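PDB 5ERE: extracellular ligand-binding receptor from Desulfohalobium retbaense DSM 5692, which probably senses small extracellular solutes, holding 2-oxo-4-methylpentanoic acid in a leucine-binding-protein-like domain and cytosine in a separate Cache-like sensor domain. Local coordinates for residues A[66-72]-A[88-94]; A[6-12]-A[39-45]. All blocks are in the same frame, centred on the assembly; numbering follows the deposited sequence.

In the fold
From the N terminus, strand 3-8 leads through helix 15-32 to strand 37-42, and contact 2 closes this first beta-alpha-beta unit. The chain then runs through helix 47-60 to strand 64-70, and after helix 72-84 it returns as strand 88-92, where contact 1 closes a second such unit. The two closures follow in series, neither nested nor crossed, with centres about 11 Å apart. Both belong to one parallel sheet of the periplasmic-binding-protein region, ordered 37-42, 3-8, 64-70, 88-92, 106-107. Strands 3-8 and 64-70 join them through probable hydrogen bonds from Ile7 N to Val68 O and from Cys70 N to Ile7 O.

Contact 1 (A[66-72]-A[88-94]); sequences AVVSCSS and FHVAIGS. With COI (2-oxo-4-methylpentanoic acid), chain B.
Strands 66-70 and 88-92 run parallel, their axes 4.7 Å apart at closest and 19° from alignment, tied by alternating backbone bonds from Val67 N to Phe88 O through Ser71 N to Ile92 O. They are the two strands of a right-handed beta-alpha-beta crossover through helix 72-84. On the sheet face toward helix 254-271, Val68 and Val90 stand side by side, while Val68 CG1 meets Ile92 CG1 at 4.0 Å; branched aliphatics suit such a buried strand face. The other face, under helix 72-84, carries a polar pair: Ser69 OG and His89 NE2 are hydrogen-bonded at 2.9 Å. With CG anti to the backbone N (chi1 -178°), the imidazole slants forward across to the neighbouring strand, its edge passing Val67 O to reach Ser69 OG. His89 ND1 is hydrogen-bonded to Thr105 OG1, and Ser69 OG also to Ser75 OG, so both ring nitrogens have partners in this buried place. A leucine in place of His89 would probably leave Ser69 and Thr105 each without one polar mate. Beyond the strand ends, Ser71, Ser72, Gly93 and Ser94 line the pocket of 2-oxo-4-methylpentanoic acid. Gly93, with positive phi, turns where a CB would crowd Cys70 SG. Ile92 O accepts both Ser71 N and, from above its carbonyl plane, Ser94 OG at 2.7 Å. Ser72 N donates to carboxylate oxygen O1 of the ligand at 2.9 Å.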
loop_
_atom_site.group_PDB
_atom_site.type_symbol
_atom_site.label_atom_id
_atom_site.label_comp_id
_atom_site.label_asym_id
_atom_site.label_seq_id
_atom_site.Cartn_x
_atom_site.Cartn_y
_atom_site.Cartn_z
ATOM N N ALA A 66 17.764 26.156 7.368
ATOM C CA ALA A 66 17.504 24.727 7.250
ATOM C C ALA A 66 18.635 23.973 6.573
ATOM O O ALA A 66 19.466 24.549 5.871
ATOM C CB ALA A 66 16.253 24.462 6.474
ATOM N N VAL A 67 18.599 22.664 6.763
ATOM C CA VAL A 67 19.512 21.732 6.095
ATOM C C VAL A 67 18.689 20.665 5.446
ATOM O O VAL A 67 17.863 20.046 6.092
ATOM C CB VAL A 67 20.512 21.081 7.080
ATOM C CG1 VAL A 67 21.444 20.088 6.336
ATOM C CG2 VAL A 67 21.332 22.127 7.689
ATOM N N VAL A 68 18.911 20.477 4.149
ATOM C CA VAL A 68 18.295 19.419 3.394
ATOM C C VAL A 68 19.383 18.380 3.099
ATOM O O VAL A 68 20.489 18.747 2.711
ATOM C CB VAL A 68 17.688 19.970 2.089
ATOM C CG1 VAL A 68 16.974 18.897 1.334
ATOM C CG2 VAL A 68 16.696 21.123 2.461
ATOM N N SER A 69 19.079 17.112 3.311
ATOM C CA SER A 69 20.012 16.053 2.947
ATOM C C SER A 69 19.363 15.021 2.071
ATOM O O SER A 69 18.253 14.596 2.340
ATOM C CB SER A 69 20.572 15.388 4.205
ATOM O OG SER A 69 19.538 14.777 4.944
ATOM N N CYS A 70 20.081 14.615 1.026
ATOM C CA CYS A 70 19.693 13.484 0.211
ATOM C C CYS A 70 20.353 12.200 0.749
ATOM O O CYS A 70 21.497 12.251 1.147
ATOM C CB CYS A 70 20.102 13.698 -1.244
ATOM S SG CYS A 70 19.881 12.155 -2.181
ATOM N N SER A 71 19.587 11.105 0.730
ATOM C CA SER A 71 19.983 9.690 0.953
ATOM C C SER A 71 19.602 9.263 2.365
ATOM O O SER A 71 19.669 10.048 3.307
ATOM C CB SER A 71 21.477 9.417 0.704
ATOM O OG SER A 71 22.260 9.790 1.811
ATOM N N SER A 72 19.121 8.032 2.483
ATOM C CA SER A 72 18.724 7.469 3.777
ATOM C C SER A 72 19.866 7.488 4.789
ATOM O O SER A 72 19.635 7.730 5.970
ATOM C CB SER A 72 18.213 6.044 3.590
ATOM O OG SER A 72 17.112 6.054 2.694
ATOM N N PHE A 88 16.462 23.247 11.469
ATOM C CA PHE A 88 15.410 22.567 10.776
ATOM C C PHE A 88 16.019 21.641 9.677
ATOM O O PHE A 88 17.011 21.977 9.004
ATOM C CB PHE A 88 14.419 23.562 10.178
ATOM C CG PHE A 88 13.320 22.911 9.407
ATOM C CD1 PHE A 88 12.405 22.090 10.042
ATOM C CD2 PHE A 88 13.221 23.088 8.041
ATOM C CE1 PHE A 88 11.401 21.462 9.322
ATOM C CE2 PHE A 88 12.219 22.460 7.309
ATOM C CZ PHE A 88 11.309 21.659 7.955
ATOM N N HIS A 89 15.448 20.461 9.575
ATOM C CA HIS A 89 16.020 19.410 8.745
ATOM C C HIS A 89 14.965 18.814 7.845
ATOM O O HIS A 89 13.881 18.453 8.297
ATOM C CB HIS A 89 16.662 18.315 9.622
ATOM C CG HIS A 89 17.304 17.217 8.825
ATOM N ND1 HIS A 89 17.190 15.885 9.176
ATOM C CD2 HIS A 89 18.056 17.247 7.696
ATOM C CE1 HIS A 89 17.830 15.140 8.286
ATOM N NE2 HIS A 89 18.373 15.939 7.387
ATOM N N VAL A 90 15.289 18.716 6.561
ATOM C CA VAL A 90 14.428 18.051 5.604
ATOM C C VAL A 90 15.204 16.881 4.957
ATOM O O VAL A 90 16.344 17.038 4.567
ATOM C CB VAL A 90 13.927 18.988 4.492
ATOM C CG1 VAL A 90 13.005 18.232 3.578
ATOM C CG2 VAL A 90 13.192 20.190 5.123
ATOM N N ALA A 91 14.581 15.717 4.890
ATOM C CA ALA A 91 15.182 14.550 4.213
ATOM C C ALA A 91 14.459 14.306 2.903
ATOM O O ALA A 91 13.226 14.164 2.871
ATOM C CB ALA A 91 15.107 13.352 5.080
ATOM N N ILE A 92 15.240 14.256 1.832
ATOM C CA ILE A 92 14.736 13.903 0.517
ATOM C C ILE A 92 15.524 12.650 0.055
ATOM O O ILE A 92 16.588 12.333 0.619
ATOM C CB ILE A 92 14.886 15.077 -0.450
ATOM C CG1 ILE A 92 16.351 15.497 -0.606
ATOM C CG2 ILE A 92 14.051 16.302 0.084
ATOM C CD1 ILE A 92 16.602 16.417 -1.820
ATOM N N GLY A 93 15.006 11.942 -0.942
ATOM C CA GLY A 93 15.631 10.684 -1.376
ATOM C C GLY A 93 16.031 9.822 -0.180
ATOM O O GLY A 93 17.171 9.330 -0.074
ATOM N N SER A 94 15.101 9.644 0.744
ATOM C CA SER A 94 15.424 9.036 2.036
ATOM C C SER A 94 14.374 8.038 2.521
ATOM O O SER A 94 13.796 8.242 3.589
ATOM C CB SER A 94 15.586 10.119 3.113
ATOM O OG SER A 94 16.710 10.959 2.908
HETATM C C1 COI B . 17.106 6.456 -0.463
HETATM O O1 COI B . 17.983 6.400 0.439
HETATM O O2 COI B . 15.890 6.243 -0.229
HETATM C C2 COI B . 17.533 6.850 -1.836
HETATM O O3 COI B . 16.723 6.883 -2.743
HETATM C C3 COI B . 18.987 7.227 -1.987
HETATM C C4 COI B . 19.321 7.420 -3.423
HETATM C C5 COI B . 20.522 8.340 -3.486
HETATM C C6 COI B . 19.598 6.023 -3.961
#

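Contact 2 (A[6-12]-A[39-45]); sequences VILPFSS and VFKDGGA
Val6 and Phe40 pair in parallel register at the start of a contact whose strands, 6-8 and 39-42, approach to 4.7 Å at an angle of 32°. Backbone bonds pass alternately between them, from Val6 N to Val39 O through Gly43 N to Leu8 O. The tight part lies at the strand ends. Ile7 CG2, anti to the backbone N, comes within 3.5 Å of Gly43 CA, where a CB would be crowded against that methyl; glycine therefore suits this position. Ile7 also packs beneath helix 47-60. Leu8 O accepts two N-H groups, Gly43 N and Phe10 N, from opposite faces of its carbonyl plane, the second closing an inverse gamma turn centred on Pro9.

On the other sheet face Val6, Leu8 and Phe40 form an apolar patch, with Asp42 following at its end. Val6 lies alongside Phe40, and Leu8 CD1 is 4.0 Å from Phe40 CD1. The Phe10 ring has Leu8 CB over one face, 4.0 Å above the plane and offset toward the rim, and presents an edge to Phe40 CB and Asp42 CA. Helix 15-32 covers Leu8 and Phe10, though both phenylalanines remain partly exposed.

The loose side is Lys41: its CB lies 4.2 Å from Ile7 CG1, but its end leads away. Nearer solvent, Asp42, its CG anti to the backbone N (chi1 -173°), turns its carboxylate toward Ser11. OD1 receives Ser11 N at 3.0 Å on the syn side and Gly44 N from above the carboxylate plane, the latter an Asx turn; Ser11 OG, on an exposed residue, lies a doubtfully short 2.5 Å from Asp42 OD2. Strand 3-8, helix 15-32 and strand 37-42 thus make a beta-alpha-beta unit of the parallel sheet in the periplasmic-binding-protein lobe.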
loop_
_atom_site.group_PDB
_atom_site.type_symbol
_atom_site.label_atom_id
_atom_site.label_comp_id
_atom_site.label_asym_id
_atom_site.label_seq_id
_atom_site.Cartn_x
_atom_site.Cartn_y
_atom_site.Cartn_z
ATOM N N VAL A 6 22.101 22.377 1.389
ATOM C CA VAL A 6 21.580 21.222 0.666
ATOM C C VAL A 6 22.724 20.231 0.374
ATOM O O VAL A 6 23.598 20.516 -0.442
ATOM C CB VAL A 6 20.941 21.609 -0.652
ATOM C CG1 VAL A 6 20.415 20.357 -1.354
ATOM C CG2 VAL A 6 19.810 22.710 -0.460
ATOM N N ILE A 7 22.704 19.101 1.072
ATOM C CA ILE A 7 23.782 18.111 1.044
ATOM C C ILE A 7 23.383 16.941 0.169
ATOM O O ILE A 7 22.474 16.199 0.498
ATOM C CB ILE A 7 24.119 17.611 2.447
ATOM C CG1 ILE A 7 24.311 18.820 3.351
ATOM C CG2 ILE A 7 25.368 16.729 2.400
ATOM C CD1 ILE A 7 24.557 18.525 4.852
ATOM N N LEU A 8 24.064 16.825 -0.959
ATOM C CA LEU A 8 23.733 15.841 -1.998
ATOM C C LEU A 8 24.951 14.971 -2.329
ATOM O O LEU A 8 26.092 15.418 -2.221
ATOM C CB LEU A 8 23.282 16.535 -3.266
ATOM C CG LEU A 8 22.192 17.624 -3.130
ATOM C CD1 LEU A 8 21.970 18.246 -4.508
ATOM C CD2 LEU A 8 20.913 17.007 -2.548
ATOM N N PRO A 9 24.705 13.739 -2.777
ATOM C CA PRO A 9 25.822 12.795 -2.863
ATOM C C PRO A 9 26.559 12.906 -4.198
ATOM O O PRO A 9 26.545 11.955 -4.978
ATOM C CB PRO A 9 25.125 11.444 -2.697
ATOM C CG PRO A 9 23.727 11.689 -3.298
ATOM C CD PRO A 9 23.400 13.075 -2.941
ATOM N N PHE A 10 27.186 14.056 -4.452
ATOM C CA PHE A 10 27.816 14.314 -5.735
ATOM C C PHE A 10 28.985 13.303 -6.018
ATOM O O PHE A 10 29.110 12.791 -7.114
ATOM C CB PHE A 10 28.372 15.722 -5.795
ATOM C CG PHE A 10 27.313 16.804 -5.854
ATOM C CD1 PHE A 10 26.444 16.894 -6.939
ATOM C CD2 PHE A 10 27.199 17.711 -4.832
ATOM C CE1 PHE A 10 25.469 17.879 -7.003
ATOM C CE2 PHE A 10 26.226 18.731 -4.896
ATOM C CZ PHE A 10 25.366 18.805 -5.971
ATOM N N SER A 11 29.804 13.057 -5.003
ATOM C CA SER A 11 30.974 12.177 -5.080
ATOM C C SER A 11 30.599 10.793 -4.585
ATOM O O SER A 11 30.858 10.439 -3.440
ATOM C CB SER A 11 32.115 12.741 -4.241
ATOM O OG SER A 11 32.555 13.980 -4.741
ATOM N N SER A 12 29.985 10.024 -5.475
ATOM C CA SER A 12 29.369 8.759 -5.137
ATOM C C SER A 12 28.800 8.115 -6.399
ATOM O O SER A 12 28.805 8.729 -7.482
ATOM C CB SER A 12 28.267 8.945 -4.084
ATOM O OG SER A 12 26.988 9.115 -4.670
ATOM N N VAL A 39 22.982 26.982 -0.665
ATOM C CA VAL A 39 24.367 26.564 -0.854
ATOM C C VAL A 39 24.417 25.013 -0.856
ATOM O O VAL A 39 23.738 24.340 -0.086
ATOM C CB VAL A 39 25.313 27.177 0.207
ATOM C CG1 VAL A 39 25.220 28.716 0.169
ATOM C CG2 VAL A 39 25.003 26.695 1.597
ATOM N N PHE A 40 25.178 24.478 -1.797
ATOM C CA PHE A 40 25.254 23.047 -2.019
ATOM C C PHE A 40 26.500 22.530 -1.334
ATOM O O PHE A 40 27.534 23.204 -1.338
ATOM C CB PHE A 40 25.305 22.721 -3.497
ATOM C CG PHE A 40 24.026 22.981 -4.217
ATOM C CD1 PHE A 40 22.971 22.091 -4.106
ATOM C CD2 PHE A 40 23.885 24.113 -5.007
ATOM C CE1 PHE A 40 21.797 22.324 -4.763
ATOM C CE2 PHE A 40 22.714 24.346 -5.699
ATOM C CZ PHE A 40 21.663 23.458 -5.575
ATOM N N LYS A 41 26.379 21.367 -0.710
ATOM C CA LYS A 41 27.540 20.667 -0.175
ATOM C C LYS A 41 27.542 19.217 -0.688
ATOM O O LYS A 41 26.491 18.645 -1.038
ATOM C CB LYS A 41 27.555 20.695 1.357
ATOM C CG LYS A 41 27.597 22.109 1.987
ATOM C CD LYS A 41 28.920 22.804 1.714
ATOM C CE LYS A 41 28.951 24.185 2.364
ATOM N NZ LYS A 41 29.990 25.051 1.748
ATOM N N ASP A 42 28.736 18.636 -0.718
ATOM C CA ASP A 42 28.945 17.307 -1.288
ATOM C C ASP A 42 28.930 16.321 -0.118
ATOM O O ASP A 42 29.814 16.323 0.736
ATOM C CB ASP A 42 30.255 17.282 -2.080
ATOM C CG ASP A 42 30.464 15.961 -2.851
ATOM O OD1 ASP A 42 29.659 15.024 -2.703
ATOM O OD2 ASP A 42 31.409 15.907 -3.645
ATOM N N GLY A 43 27.876 15.525 -0.038
ATOM C CA GLY A 43 27.783 14.530 1.013
ATOM C C GLY A 43 28.674 13.306 0.775
ATOM O O GLY A 43 28.882 12.510 1.684
ATOM N N GLY A 44 29.213 13.159 -0.437
ATOM C CA GLY A 44 30.100 12.035 -0.722
ATOM C C GLY A 44 29.405 10.683 -0.764
ATOM O O GLY A 44 28.219 10.587 -1.108
ATOM N N ALA A 45 30.140 9.634 -0.388
ATOM C CA ALA A 45 29.724 8.265 -0.652
ATOM C C ALA A 45 29.295 7.526 0.614
ATOM O O ALA A 45 28.602 6.517 0.528
ATOM C CB ALA A 45 30.856 7.498 -1.356
#